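Local structure of porin (Rhodobacter capsulatus, 2POR) at residues 1-5 against 29-33; 39-45 against 59-65; 83-88 against 100-104; 93-97 against 280-284. The protein forms trimeric channels across the outer membrane that let small hydrophilic solutes of up to about 0.6 kDa diffuse passively. All coordinates share one frame. Residue numbers count along the deposited sequence, not the author numbering.

Contact 1. Residues 1-5 against 29-33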
loop_
_atom_site.group_PDB
_atom_site.type_symbol
_atom_site.label_atom_id
_atom_site.label_comp_id
_atom_site.label_asym_id
_atom_site.label_seq_id
_atom_site.Cartn_x
_atom_site.Cartn_y
_atom_site.Cartn_z
ATOM N N GLU A 1 -18.524 -10.301 0.183
ATOM C CA GLU A 1 -18.646 -9.207 -0.768
ATOM C C GLU A 1 -17.681 -8.025 -0.489
ATOM O O GLU A 1 -17.536 -7.688 0.689
ATOM C CB GLU A 1 -20.092 -8.761 -0.698
ATOM C CG GLU A 1 -20.464 -7.589 -1.596
ATOM C CD GLU A 1 -21.833 -6.963 -1.304
ATOM O OE1 GLU A 1 -22.378 -7.148 -0.203
ATOM O OE2 GLU A 1 -22.344 -6.274 -2.194
ATOM N N VAL A 2 -17.115 -7.347 -1.496
ATOM C CA VAL A 2 -16.174 -6.236 -1.331
ATOM C C VAL A 2 -16.678 -5.026 -2.101
ATOM O O VAL A 2 -16.819 -5.115 -3.319
ATOM C CB VAL A 2 -14.735 -6.608 -1.865
ATOM C CG1 VAL A 2 -13.800 -5.440 -1.558
ATOM C CG2 VAL A 2 -14.177 -7.868 -1.220
ATOM N N LYS A 3 -16.954 -3.886 -1.482
ATOM C CA LYS A 3 -17.378 -2.680 -2.166
ATOM C C LYS A 3 -16.303 -1.593 -2.049
ATOM O O LYS A 3 -15.554 -1.566 -1.070
ATOM C CB LYS A 3 -18.660 -2.118 -1.554
ATOM C CG LYS A 3 -19.874 -3.008 -1.726
ATOM C CD LYS A 3 -21.141 -2.165 -1.588
ATOM C CE LYS A 3 -22.309 -2.856 -2.322
ATOM N NZ LYS A 3 -22.042 -3.136 -3.737
ATOM N N LEU A 4 -16.273 -0.685 -2.999
ATOM C CA LEU A 4 -15.342 0.393 -3.065
ATOM C C LEU A 4 -16.006 1.711 -2.957
ATOM O O LEU A 4 -17.075 1.941 -3.508
ATOM C CB LEU A 4 -14.594 0.406 -4.376
ATOM C CG LEU A 4 -13.632 -0.746 -4.704
ATOM C CD1 LEU A 4 -12.907 -0.530 -6.003
ATOM C CD2 LEU A 4 -12.546 -0.776 -3.671
ATOM N N SER A 5 -15.400 2.632 -2.247
ATOM C CA SER A 5 -15.820 4.020 -2.255
ATOM C C SER A 5 -14.524 4.842 -2.115
ATOM O O SER A 5 -13.446 4.232 -1.993
ATOM C CB SER A 5 -16.748 4.313 -1.105
ATOM O OG SER A 5 -16.254 3.996 0.186
ATOM N N PHE A 29 -12.127 0.171 1.170
ATOM C CA PHE A 29 -12.599 -1.176 0.875
ATOM C C PHE A 29 -13.616 -1.504 1.944
ATOM O O PHE A 29 -13.242 -1.452 3.124
ATOM C CB PHE A 29 -11.497 -2.209 0.985
ATOM C CG PHE A 29 -10.378 -1.957 0.004
ATOM C CD1 PHE A 29 -10.553 -2.209 -1.332
ATOM C CD2 PHE A 29 -9.165 -1.447 0.452
ATOM C CE1 PHE A 29 -9.526 -1.948 -2.220
ATOM C CE2 PHE A 29 -8.139 -1.188 -0.436
ATOM C CZ PHE A 29 -8.316 -1.435 -1.775
ATOM N N THR A 30 -14.892 -1.818 1.634
ATOM C CA THR A 30 -15.862 -2.231 2.658
ATOM C C THR A 30 -16.245 -3.656 2.355
ATOM O O THR A 30 -16.656 -3.960 1.233
ATOM C CB THR A 30 -17.075 -1.389 2.610
ATOM O OG1 THR A 30 -16.673 -0.053 2.836
ATOM C CG2 THR A 30 -18.048 -1.792 3.651
ATOM N N MET A 31 -16.059 -4.564 3.293
ATOM C CA MET A 31 -16.292 -5.970 3.053
ATOM C C MET A 31 -17.408 -6.414 3.948
ATOM O O MET A 31 -17.489 -5.961 5.094
ATOM C CB MET A 31 -15.040 -6.773 3.353
ATOM C CG MET A 31 -13.920 -6.300 2.436
ATOM S SD MET A 31 -12.498 -7.384 2.474
ATOM C CE MET A 31 -11.792 -6.835 3.978
ATOM N N SER A 32 -18.333 -7.257 3.462
ATOM C CA SER A 32 -19.477 -7.671 4.291
ATOM C C SER A 32 -19.989 -9.063 3.943
ATOM O O SER A 32 -19.665 -9.582 2.849
ATOM C CB SER A 32 -20.631 -6.656 4.154
ATOM O OG SER A 32 -20.850 -6.373 2.780
ATOM N N GLY A 33 -20.655 -9.640 4.947
ATOM C CA GLY A 33 -21.208 -10.976 4.839
ATOM C C GLY A 33 -22.242 -11.215 5.939
ATOM O O GLY A 33 -22.404 -10.394 6.851
HETATM O O HOH W 1 -16.278 1.223 0.530
#

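Contact 2. Residues 39-45 against 59-65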
loop_
_atom_site.group_PDB
_atom_site.type_symbol
_atom_site.label_atom_id
_atom_site.label_comp_id
_atom_site.label_asym_id
_atom_site.label_seq_id
_atom_site.Cartn_x
_atom_site.Cartn_y
_atom_site.Cartn_z
ATOM N N LEU A 39 -26.135 -13.519 11.607
ATOM C CA LEU A 39 -25.122 -12.668 12.245
ATOM C C LEU A 39 -24.460 -11.943 11.072
ATOM O O LEU A 39 -24.244 -12.508 9.993
ATOM C CB LEU A 39 -24.052 -13.474 12.948
ATOM C CG LEU A 39 -24.540 -14.326 14.079
ATOM C CD1 LEU A 39 -23.391 -15.063 14.694
ATOM C CD2 LEU A 39 -25.214 -13.460 15.065
ATOM N N GLU A 40 -24.147 -10.667 11.183
ATOM C CA GLU A 40 -23.549 -9.913 10.107
ATOM C C GLU A 40 -22.060 -9.767 10.465
ATOM O O GLU A 40 -21.694 -9.664 11.641
ATOM C CB GLU A 40 -24.169 -8.538 10.029
ATOM C CG GLU A 40 -25.690 -8.480 9.827
ATOM C CD GLU A 40 -26.144 -9.029 8.479
ATOM O OE1 GLU A 40 -25.475 -8.807 7.471
ATOM O OE2 GLU A 40 -27.185 -9.679 8.442
ATOM N N PHE A 41 -21.186 -9.759 9.493
ATOM C CA PHE A 41 -19.766 -9.617 9.759
ATOM C C PHE A 41 -19.179 -8.737 8.688
ATOM O O PHE A 41 -19.801 -8.528 7.630
ATOM C CB PHE A 41 -19.139 -11.006 9.790
ATOM C CG PHE A 41 -19.224 -11.903 8.553
ATOM C CD1 PHE A 41 -18.286 -11.829 7.543
ATOM C CD2 PHE A 41 -20.227 -12.866 8.487
ATOM C CE1 PHE A 41 -18.325 -12.703 6.472
ATOM C CE2 PHE A 41 -20.268 -13.740 7.415
ATOM C CZ PHE A 41 -19.322 -13.660 6.417
ATOM N N GLY A 42 -17.999 -8.176 8.912
ATOM C CA GLY A 42 -17.424 -7.323 7.904
ATOM C C GLY A 42 -16.015 -6.882 8.323
ATOM O O GLY A 42 -15.540 -7.301 9.381
ATOM N N ALA A 43 -15.413 -6.069 7.481
ATOM C CA ALA A 43 -14.089 -5.514 7.718
ATOM C C ALA A 43 -13.937 -4.307 6.802
ATOM O O ALA A 43 -14.583 -4.227 5.744
ATOM C CB ALA A 43 -13.032 -6.562 7.381
ATOM N N SER A 44 -13.179 -3.263 7.148
ATOM C CA SER A 44 -12.880 -2.221 6.190
ATOM C C SER A 44 -11.530 -1.580 6.542
ATOM O O SER A 44 -11.122 -1.635 7.708
ATOM C CB SER A 44 -13.943 -1.131 6.198
ATOM O OG SER A 44 -14.181 -0.620 7.476
ATOM N N PHE A 45 -10.898 -1.000 5.546
ATOM C CA PHE A 45 -9.674 -0.237 5.714
ATOM C C PHE A 45 -9.460 0.538 4.435
ATOM O O PHE A 45 -10.074 0.198 3.410
ATOM C CB PHE A 45 -8.492 -1.189 5.992
ATOM C CG PHE A 45 -8.101 -2.193 4.930
ATOM C CD1 PHE A 45 -7.207 -1.858 3.926
ATOM C CD2 PHE A 45 -8.642 -3.478 4.965
ATOM C CE1 PHE A 45 -6.863 -2.809 2.956
ATOM C CE2 PHE A 45 -8.291 -4.413 3.996
ATOM C CZ PHE A 45 -7.404 -4.088 2.984
ATOM N N GLY A 59 -7.632 -0.240 10.229
ATOM C CA GLY A 59 -8.862 -0.887 9.766
ATOM C C GLY A 59 -9.544 -1.602 10.899
ATOM O O GLY A 59 -9.008 -1.703 12.012
ATOM N N THR A 60 -10.777 -2.087 10.719
ATOM C CA THR A 60 -11.467 -2.865 11.760
ATOM C C THR A 60 -12.148 -4.116 11.182
ATOM O O THR A 60 -12.362 -4.143 9.963
ATOM C CB THR A 60 -12.560 -2.061 12.487
ATOM O OG1 THR A 60 -13.370 -1.422 11.514
ATOM C CG2 THR A 60 -11.970 -1.025 13.435
ATOM N N VAL A 61 -12.384 -5.138 12.008
ATOM C CA VAL A 61 -13.082 -6.370 11.663
ATOM C C VAL A 61 -14.257 -6.421 12.663
ATOM O O VAL A 61 -14.095 -6.014 13.832
ATOM C CB VAL A 61 -12.153 -7.595 11.838
ATOM C CG1 VAL A 61 -12.890 -8.892 11.510
ATOM C CG2 VAL A 61 -10.993 -7.470 10.894
ATOM N N PHE A 62 -15.482 -6.838 12.280
ATOM C CA PHE A 62 -16.576 -6.907 13.246
ATOM C C PHE A 62 -17.480 -8.125 13.017
ATOM O O PHE A 62 -17.483 -8.736 11.932
ATOM C CB PHE A 62 -17.422 -5.644 13.192
ATOM C CG PHE A 62 -18.340 -5.513 11.971
ATOM C CD1 PHE A 62 -19.626 -6.062 11.995
ATOM C CD2 PHE A 62 -17.893 -4.820 10.862
ATOM C CE1 PHE A 62 -20.459 -5.906 10.902
ATOM C CE2 PHE A 62 -18.743 -4.675 9.773
ATOM C CZ PHE A 62 -20.021 -5.211 9.787
ATOM N N LEU A 63 -18.215 -8.432 14.080
ATOM C CA LEU A 63 -19.236 -9.486 14.114
ATOM C C LEU A 63 -20.389 -8.892 14.877
ATOM O O LEU A 63 -20.124 -8.340 15.948
ATOM C CB LEU A 63 -18.815 -10.739 14.886
ATOM C CG LEU A 63 -19.827 -11.894 14.944
ATOM C CD1 LEU A 63 -20.039 -12.495 13.559
ATOM C CD2 LEU A 63 -19.273 -12.983 15.812
ATOM N N SER A 64 -21.647 -8.903 14.388
ATOM C CA SER A 64 -22.780 -8.383 15.149
ATOM C C SER A 64 -23.993 -9.324 15.053
ATOM O O SER A 64 -24.098 -10.185 14.185
ATOM C CB SER A 64 -23.177 -7.008 14.668
ATOM O OG SER A 64 -23.441 -6.924 13.288
ATOM N N GLY A 65 -24.823 -9.224 16.046
ATOM C CA GLY A 65 -25.984 -10.053 16.154
ATOM C C GLY A 65 -26.930 -9.350 17.091
ATOM O O GLY A 65 -26.852 -8.145 17.375
HETATM O O HOH W 2 -15.838 -2.322 9.625
#

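Contact 3. Residues 83-88 against 100-104. With CA (calcium ion), chain C.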
loop_
_atom_site.group_PDB
_atom_site.type_symbol
_atom_site.label_atom_id
_atom_site.label_comp_id
_atom_site.label_asym_id
_atom_site.label_seq_id
_atom_site.Cartn_x
_atom_site.Cartn_y
_atom_site.Cartn_z
ATOM N N PHE A 83 -20.343 9.616 21.197
ATOM C CA PHE A 83 -20.589 11.063 21.106
ATOM C C PHE A 83 -19.892 11.775 19.982
ATOM O O PHE A 83 -20.282 12.904 19.681
ATOM C CB PHE A 83 -20.223 11.778 22.448
ATOM C CG PHE A 83 -20.792 11.035 23.666
ATOM C CD1 PHE A 83 -22.148 10.732 23.736
ATOM C CD2 PHE A 83 -19.948 10.610 24.679
ATOM C CE1 PHE A 83 -22.621 10.009 24.801
ATOM C CE2 PHE A 83 -20.432 9.887 25.738
ATOM C CZ PHE A 83 -21.768 9.585 25.792
ATOM N N GLY A 84 -18.896 11.143 19.323
ATOM C CA GLY A 84 -18.210 11.769 18.205
ATOM C C GLY A 84 -17.452 13.061 18.520
ATOM O O GLY A 84 -17.024 13.311 19.651
ATOM N N ASP A 85 -17.264 13.883 17.498
ATOM C CA ASP A 85 -16.489 15.112 17.551
ATOM C C ASP A 85 -17.335 16.332 17.302
ATOM O O ASP A 85 -18.506 16.211 16.970
ATOM C CB ASP A 85 -15.352 15.062 16.503
ATOM C CG ASP A 85 -14.291 14.050 16.923
ATOM O OD1 ASP A 85 -13.985 13.926 18.106
ATOM O OD2 ASP A 85 -13.809 13.332 16.064
ATOM N N LEU A 86 -16.776 17.533 17.420
ATOM C CA LEU A 86 -17.493 18.769 17.192
ATOM C C LEU A 86 -17.425 19.024 15.695
ATOM O O LEU A 86 -16.762 18.269 14.952
ATOM C CB LEU A 86 -16.842 19.916 18.005
ATOM C CG LEU A 86 -16.762 19.759 19.517
ATOM C CD1 LEU A 86 -16.233 21.089 20.030
ATOM C CD2 LEU A 86 -18.111 19.463 20.196
ATOM N N TYR A 87 -18.114 20.060 15.225
ATOM C CA TYR A 87 -18.182 20.405 13.804
ATOM C C TYR A 87 -16.794 20.526 13.159
ATOM O O TYR A 87 -15.969 21.296 13.617
ATOM C CB TYR A 87 -18.958 21.737 13.639
ATOM C CG TYR A 87 -19.144 22.146 12.180
ATOM C CD1 TYR A 87 -19.980 21.423 11.330
ATOM C CD2 TYR A 87 -18.446 23.234 11.700
ATOM C CE1 TYR A 87 -20.100 21.805 10.004
ATOM C CE2 TYR A 87 -18.553 23.614 10.381
ATOM C CZ TYR A 87 -19.375 22.892 9.555
ATOM O OH TYR A 87 -19.427 23.255 8.234
ATOM N N GLU A 88 -16.536 19.832 12.056
ATOM C CA GLU A 88 -15.256 19.809 11.392
ATOM C C GLU A 88 -15.129 20.990 10.492
ATOM O O GLU A 88 -15.949 21.241 9.608
ATOM C CB GLU A 88 -15.137 18.500 10.623
ATOM C CG GLU A 88 -13.804 18.372 9.954
ATOM C CD GLU A 88 -13.541 17.025 9.300
ATOM O OE1 GLU A 88 -13.607 15.982 9.935
ATOM O OE2 GLU A 88 -13.214 17.019 8.127
ATOM N N ASN A 100 -11.132 20.236 15.899
ATOM C CA ASN A 100 -12.536 20.045 16.281
ATOM C C ASN A 100 -12.728 18.802 17.097
ATOM O O ASN A 100 -13.785 18.565 17.660
ATOM C CB ASN A 100 -13.375 19.971 14.991
ATOM C CG ASN A 100 -13.032 18.748 14.151
ATOM O OD1 ASN A 100 -11.905 18.554 13.691
ATOM N ND2 ASN A 100 -13.981 17.847 13.951
ATOM N N ASP A 101 -11.752 17.913 17.177
ATOM C CA ASP A 101 -11.906 16.634 17.837
ATOM C C ASP A 101 -12.087 16.768 19.308
ATOM O O ASP A 101 -11.448 17.608 19.922
ATOM C CB ASP A 101 -10.687 15.759 17.578
ATOM C CG ASP A 101 -10.341 15.571 16.098
ATOM O OD1 ASP A 101 -10.466 16.442 15.202
ATOM O OD2 ASP A 101 -9.937 14.460 15.835
ATOM N N ILE A 102 -12.957 16.003 19.914
ATOM C CA ILE A 102 -13.115 16.079 21.340
ATOM C C ILE A 102 -11.939 15.294 21.949
ATOM O O ILE A 102 -11.555 14.258 21.389
ATOM C CB ILE A 102 -14.538 15.497 21.703
ATOM C CG1 ILE A 102 -15.621 16.514 21.300
ATOM C CG2 ILE A 102 -14.644 15.154 23.195
ATOM C CD1 ILE A 102 -17.067 15.981 21.585
ATOM N N PRO A 103 -11.349 15.726 23.093
ATOM C CA PRO A 103 -10.137 15.128 23.652
ATOM C C PRO A 103 -10.401 13.879 24.451
ATOM O O PRO A 103 -10.321 13.887 25.687
ATOM C CB PRO A 103 -9.515 16.266 24.460
ATOM C CG PRO A 103 -10.709 17.059 24.942
ATOM C CD PRO A 103 -11.642 17.020 23.749
ATOM N N TYR A 104 -10.740 12.776 23.775
ATOM C CA TYR A 104 -10.969 11.552 24.505
ATOM C C TYR A 104 -9.616 11.001 24.937
ATOM O O TYR A 104 -8.616 11.137 24.236
ATOM C CB TYR A 104 -11.709 10.504 23.634
ATOM C CG TYR A 104 -13.096 11.019 23.230
ATOM C CD1 TYR A 104 -14.121 10.988 24.148
ATOM C CD2 TYR A 104 -13.334 11.510 21.950
ATOM C CE1 TYR A 104 -15.375 11.451 23.773
ATOM C CE2 TYR A 104 -14.590 11.967 21.580
ATOM C CZ TYR A 104 -15.594 11.927 22.514
ATOM O OH TYR A 104 -16.843 12.399 22.236
HETATM CA CA CA C . -10.366 16.966 13.018
HETATM O O HOH W 3 -11.843 12.691 19.096
HETATM O O HOH W 4 -11.335 12.090 16.258
HETATM O O HOH W 5 -12.464 15.927 12.534
HETATM O O HOH W 6 -9.732 14.816 13.110
#

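Contact 4. Residues 93-97 against 280-284. With CA (calcium ion), chain C; C8E ((hydroxyethyloxy)tri(ethyloxy)octane), chain F.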
loop_
_atom_site.group_PDB
_atom_site.type_symbol
_atom_site.label_atom_id
_atom_site.label_comp_id
_atom_site.label_asym_id
_atom_site.label_seq_id
_atom_site.Cartn_x
_atom_site.Cartn_y
_atom_site.Cartn_z
ATOM N N ASP A 93 -9.464 19.695 7.153
ATOM C CA ASP A 93 -9.734 19.425 8.566
ATOM C C ASP A 93 -8.633 20.120 9.356
ATOM O O ASP A 93 -7.582 19.536 9.682
ATOM C CB ASP A 93 -9.754 17.907 8.884
ATOM C CG ASP A 93 -10.100 17.545 10.316
ATOM O OD1 ASP A 93 -10.471 18.375 11.160
ATOM O OD2 ASP A 93 -10.011 16.374 10.673
ATOM N N LEU A 94 -8.845 21.416 9.602
ATOM C CA LEU A 94 -7.803 22.282 10.181
ATOM C C LEU A 94 -7.611 22.030 11.654
ATOM O O LEU A 94 -8.083 22.789 12.491
ATOM C CB LEU A 94 -8.143 23.755 9.998
ATOM C CG LEU A 94 -8.084 24.322 8.625
ATOM C CD1 LEU A 94 -8.762 25.708 8.625
ATOM C CD2 LEU A 94 -6.647 24.369 8.165
ATOM N N ASP A 95 -6.906 20.967 12.006
ATOM C CA ASP A 95 -6.670 20.627 13.394
ATOM C C ASP A 95 -5.357 21.178 13.950
ATOM O O ASP A 95 -4.966 20.925 15.081
ATOM C CB ASP A 95 -6.615 19.164 13.546
ATOM C CG ASP A 95 -7.956 18.485 13.458
ATOM O OD1 ASP A 95 -8.976 19.048 13.813
ATOM O OD2 ASP A 95 -8.001 17.344 13.030
ATOM N N ASP A 96 -4.673 21.945 13.137
ATOM C CA ASP A 96 -3.345 22.464 13.413
ATOM C C ASP A 96 -3.256 23.274 14.710
ATOM O O ASP A 96 -2.195 23.272 15.331
ATOM C CB ASP A 96 -2.925 23.326 12.216
ATOM C CG ASP A 96 -3.014 22.635 10.864
ATOM O OD1 ASP A 96 -4.099 22.526 10.260
ATOM O OD2 ASP A 96 -1.957 22.191 10.438
ATOM N N ARG A 97 -4.302 23.974 15.172
ATOM C CA ARG A 97 -4.272 24.782 16.386
ATOM C C ARG A 97 -5.045 24.159 17.518
ATOM O O ARG A 97 -5.323 24.806 18.540
ATOM C CB ARG A 97 -4.816 26.182 16.058
ATOM C CG ARG A 97 -3.980 27.019 15.101
ATOM C CD ARG A 97 -2.616 27.366 15.723
ATOM N NE ARG A 97 -1.834 28.111 14.755
ATOM C CZ ARG A 97 -0.885 27.562 13.967
ATOM N NH1 ARG A 97 -0.573 26.275 14.060
ATOM N NH2 ARG A 97 -0.306 28.264 12.973
ATOM N N GLY A 280 -12.357 27.448 5.824
ATOM C CA GLY A 280 -12.506 27.655 7.255
ATOM C C GLY A 280 -11.287 28.367 7.820
ATOM O O GLY A 280 -10.303 28.598 7.117
ATOM N N ILE A 281 -11.406 28.690 9.081
ATOM C CA ILE A 281 -10.425 29.461 9.801
ATOM C C ILE A 281 -10.309 28.750 11.141
ATOM O O ILE A 281 -11.311 28.236 11.659
ATOM C CB ILE A 281 -11.037 30.915 9.793
ATOM C CG1 ILE A 281 -9.950 31.726 9.248
ATOM C CG2 ILE A 281 -11.534 31.513 11.098
ATOM C CD1 ILE A 281 -10.064 31.777 7.732
ATOM N N ALA A 282 -9.116 28.626 11.742
ATOM C CA ALA A 282 -9.000 28.015 13.061
ATOM C C ALA A 282 -7.813 28.655 13.804
ATOM O O ALA A 282 -6.827 29.121 13.201
ATOM C CB ALA A 282 -8.733 26.513 12.977
ATOM N N ASP A 283 -7.909 28.691 15.130
ATOM C CA ASP A 283 -6.864 29.259 15.966
ATOM C C ASP A 283 -6.977 28.862 17.415
ATOM O O ASP A 283 -7.873 28.111 17.830
ATOM C CB ASP A 283 -6.927 30.761 15.862
ATOM C CG ASP A 283 -5.601 31.462 16.107
ATOM O OD1 ASP A 283 -4.549 30.848 16.380
ATOM O OD2 ASP A 283 -5.669 32.676 15.988
ATOM N N ASN A 284 -6.013 29.307 18.206
ATOM C CA ASN A 284 -6.156 29.146 19.633
ATOM C C ASN A 284 -5.546 30.417 20.195
ATOM O O ASN A 284 -4.964 31.230 19.478
ATOM C CB ASN A 284 -5.407 27.912 20.167
ATOM C CG ASN A 284 -3.927 27.903 19.892
ATOM O OD1 ASN A 284 -3.212 28.889 20.068
ATOM N ND2 ASN A 284 -3.400 26.799 19.413
HETATM CA CA CA C . -10.366 16.966 13.018
HETATM C C1 C8E F . -15.031 31.386 6.822
HETATM C C2 C8E F . -14.761 30.449 5.628
HETATM C C3 C8E F . -13.779 30.956 4.559
HETATM C C4 C8E F . -12.283 30.914 4.895
HETATM C C5 C8E F . -11.545 31.347 3.634
HETATM C C6 C8E F . -10.062 31.588 3.840
HETATM C C7 C8E F . -9.501 32.527 2.758
HETATM C C8 C8E F . -9.035 31.851 1.460
HETATM O O9 C8E F . -8.943 32.618 0.232
HETATM C C10 C8E F . -7.646 33.116 -0.183
HETATM C C11 C8E F . -6.796 32.475 -1.297
HETATM O O12 C8E F . -5.736 33.293 -1.827
HETATM C C13 C8E F . -4.398 32.952 -1.411
HETATM C C14 C8E F . -3.224 32.789 -2.408
HETATM O O15 C8E F . -3.035 31.625 -3.244
HETATM C C16 C8E F . -1.751 31.009 -3.045
HETATM C C17 C8E F . -1.224 30.012 -4.065
HETATM O O18 C8E F . 0.053 29.411 -3.862
HETATM C C19 C8E F . 0.880 29.644 -5.004
HETATM C C20 C8E F . 1.991 30.684 -4.897
HETATM O O21 C8E F . 2.663 30.949 -6.128
HETATM O O HOH W 5 -12.464 15.927 12.534
HETATM O O HOH W 6 -9.732 14.816 13.110
#

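Contact 1. Residues 1-5 against 29-33
The N-terminal strand pairs here with the second strand of the porin barrel as part of an antiparallel beta hairpin. Lys3 and Thr30 form the hydrogen-bonded pair: Lys3 N to Thr30 O is 2.7 Å and Thr30 N to Lys3 O is 2.8 Å. The pairing runs to the chain terminus, where Glu1 N donates to Ser32 O (3.0 Å) and Ser32 N to Glu1 O (2.9 Å). Side chains alternate between the two faces. Val2, Leu4, Phe29 and Met31 share the apolar face. Val2 CG2 lies 4.0 Å from Met31 CG. Leu4 (m, t) brings CD2 to 3.4 Å from CD1 of the Phe29 ring. On the other face Lys3 NZ stands out from the sheet. The extended Glu1 side chain (t, t) leans over to meet it, Glu1 OE2 to Lys3 NZ 3.5 Å, a salt bridge within 1-5. A water joins Thr30 OG1 (2.7 Å), Ser5 OG (2.8 Å) and Lys3 O (3.3 Å). Strand 40-46 continues the sheet beyond 29-33, and the apolar face packs against both other subunits, with Leu4 touching Leu4 of the second subunit and Phe29 touching Phe29 of the third.

Contact 2. Residues 39-45 against 59-65
This is an antiparallel strand pair in the barrel wall, joining strands 40-46 and 60-65. Three hydrogen-bonded pairs hold it: Glu40 with Ser64, Gly42 with Phe62, and Ser44 with Thr60. In the central pair Phe62 N donates to Gly42 O at 2.9 Å and Gly42 N to Phe62 O at 3.1 Å. Gly42 leaves room for the Phe62 ring. Gly42 CA sits 4.0 Å from the centroid of the Phe62 ring, over the face, in a CH-pi contact; a CB there would clash with the ring. On the same face a water bridges Ser44 OG and Thr60 OG1, 3.2 Å from each, and Thr60 OG1 also bonds to Glu71. The opposite face is apolar. Ala43 CB lies 4.2 Å from Val61 CG2, and Phe41 CB 4.2 Å from Leu63 CD1. This face meets a neighbouring subunit, where Phe41 stacks on Phe299 of that chain. Strand 19-34 flanks 39-45 and strand 68-73 flanks 59-65, while helix 50-53 touches Phe45.

Contact 3. Residues 83-88 against 100-104
Apart from Phe83, the last residue of helix 78-83, both segments belong to the long loop between that helix and strand 118-125, which folds into the barrel as in other porins and narrows the channel. Phe83 CB lies 3.4 Å from Tyr104 OH. Gly84 leaves the helix with positive phi, which suits glycine. Its carbonyl accepts a hydrogen bond from the tyrosine, Tyr104 OH to Gly84 O 2.7 Å. The Asp85 carboxylate reaches across, and OD1 accepts a hydrogen bond from Ile102 N at 2.9 Å. Asp85 OD2 is 4.0 Å from Asp101 OD2, and a water donates to both, 2.8 Å from each. Leu86 is held by main chain and side chain of one residue: Leu86 N donates to Asn100 O (3.2 Å), and Asn100 ND2 to Leu86 O (3.0 Å). Leu86 CG also packs on Ile102 CG1 at 3.9 Å. Strands 195-207, 226-240 and 243-254 of the barrel wall touch Leu86. Tyr87 O comes 3.2 Å from Asn100 CB. Glu88 closes the segment through a calcium-bound water, which donates to Glu88 OE1 and accepts from Asn100 ND2. That calcium is bound directly by Asn100 OD1 at 2.3 Å and Asp101 OD1 at 2.2 Å.

Contact 4. Residues 93-97 against 280-284
This contact sets a calcium-binding part of the interior loop against barrel strand 275-284. Asp93 and Asp95 both bind the ion with two oxygens. Asp93 OD1 and OD2 lie 2.3 and 2.4 Å from the calcium, and Asp95 OD1 and OD2 lie 2.6 and 2.4 Å from it. Asn100, Asp101 and two waters complete the shell. Leu94, the centre of an inverse gamma turn, points the other way, toward strand 275-284. Leu94 CB is 4.1 Å from Ala282 CB, and Leu94 CD1 is 3.6 Å from Gly280 O. Arg97 packs its CB against the strand, 3.7 Å from Asp283 CA, and its side chain runs roughly at right angles to the strand. The Arg97 guanidinium does not form a salt bridge to Asp283, since Arg97 NE to Asp283 OD1 is 4.2 Å; NE bonds instead to the carbonyl of Asp290. One direct hydrogen bond joins the segments, from Asn284 ND2 to Arg97 O at 2.9 Å. Asn284 OD1 is held by Ser289 and Leu286. On the other side of the strand, Ile281 CD1 meets a detergent chain, 3.7 Å from its C4. The chemistry is thus split: Asp93 and Asp95 turn to the metal, where Asn100 and Asp101 also bind, while apolar packing and one hydrogen bond from the Asn284 side chain join the loop to strand 275-284, and Arg97 adds a bond to Asp290.

How the contacts relate
Contacts 1 and 2 are successive parts of one barrel wall, with centres 10 Å apart. Strands 19-34 and 40-46 join them, with Met31 N 2.9 Å from Ala43 O and Gly33 O 3.0 Å from Phe41 N. Both face the second subunit. Contact 3 lies within the interior loop, and contact 4 joins that loop to the wall. Their segments alternate along the chain, their centres are 13 Å apart, and they share one calcium and two of its waters. Contact 3 gives two residues of that site and contact 4 the other two. Contact 4 lies on the opposite side of the chain's centre from contact 2, about 33 Å away between centres.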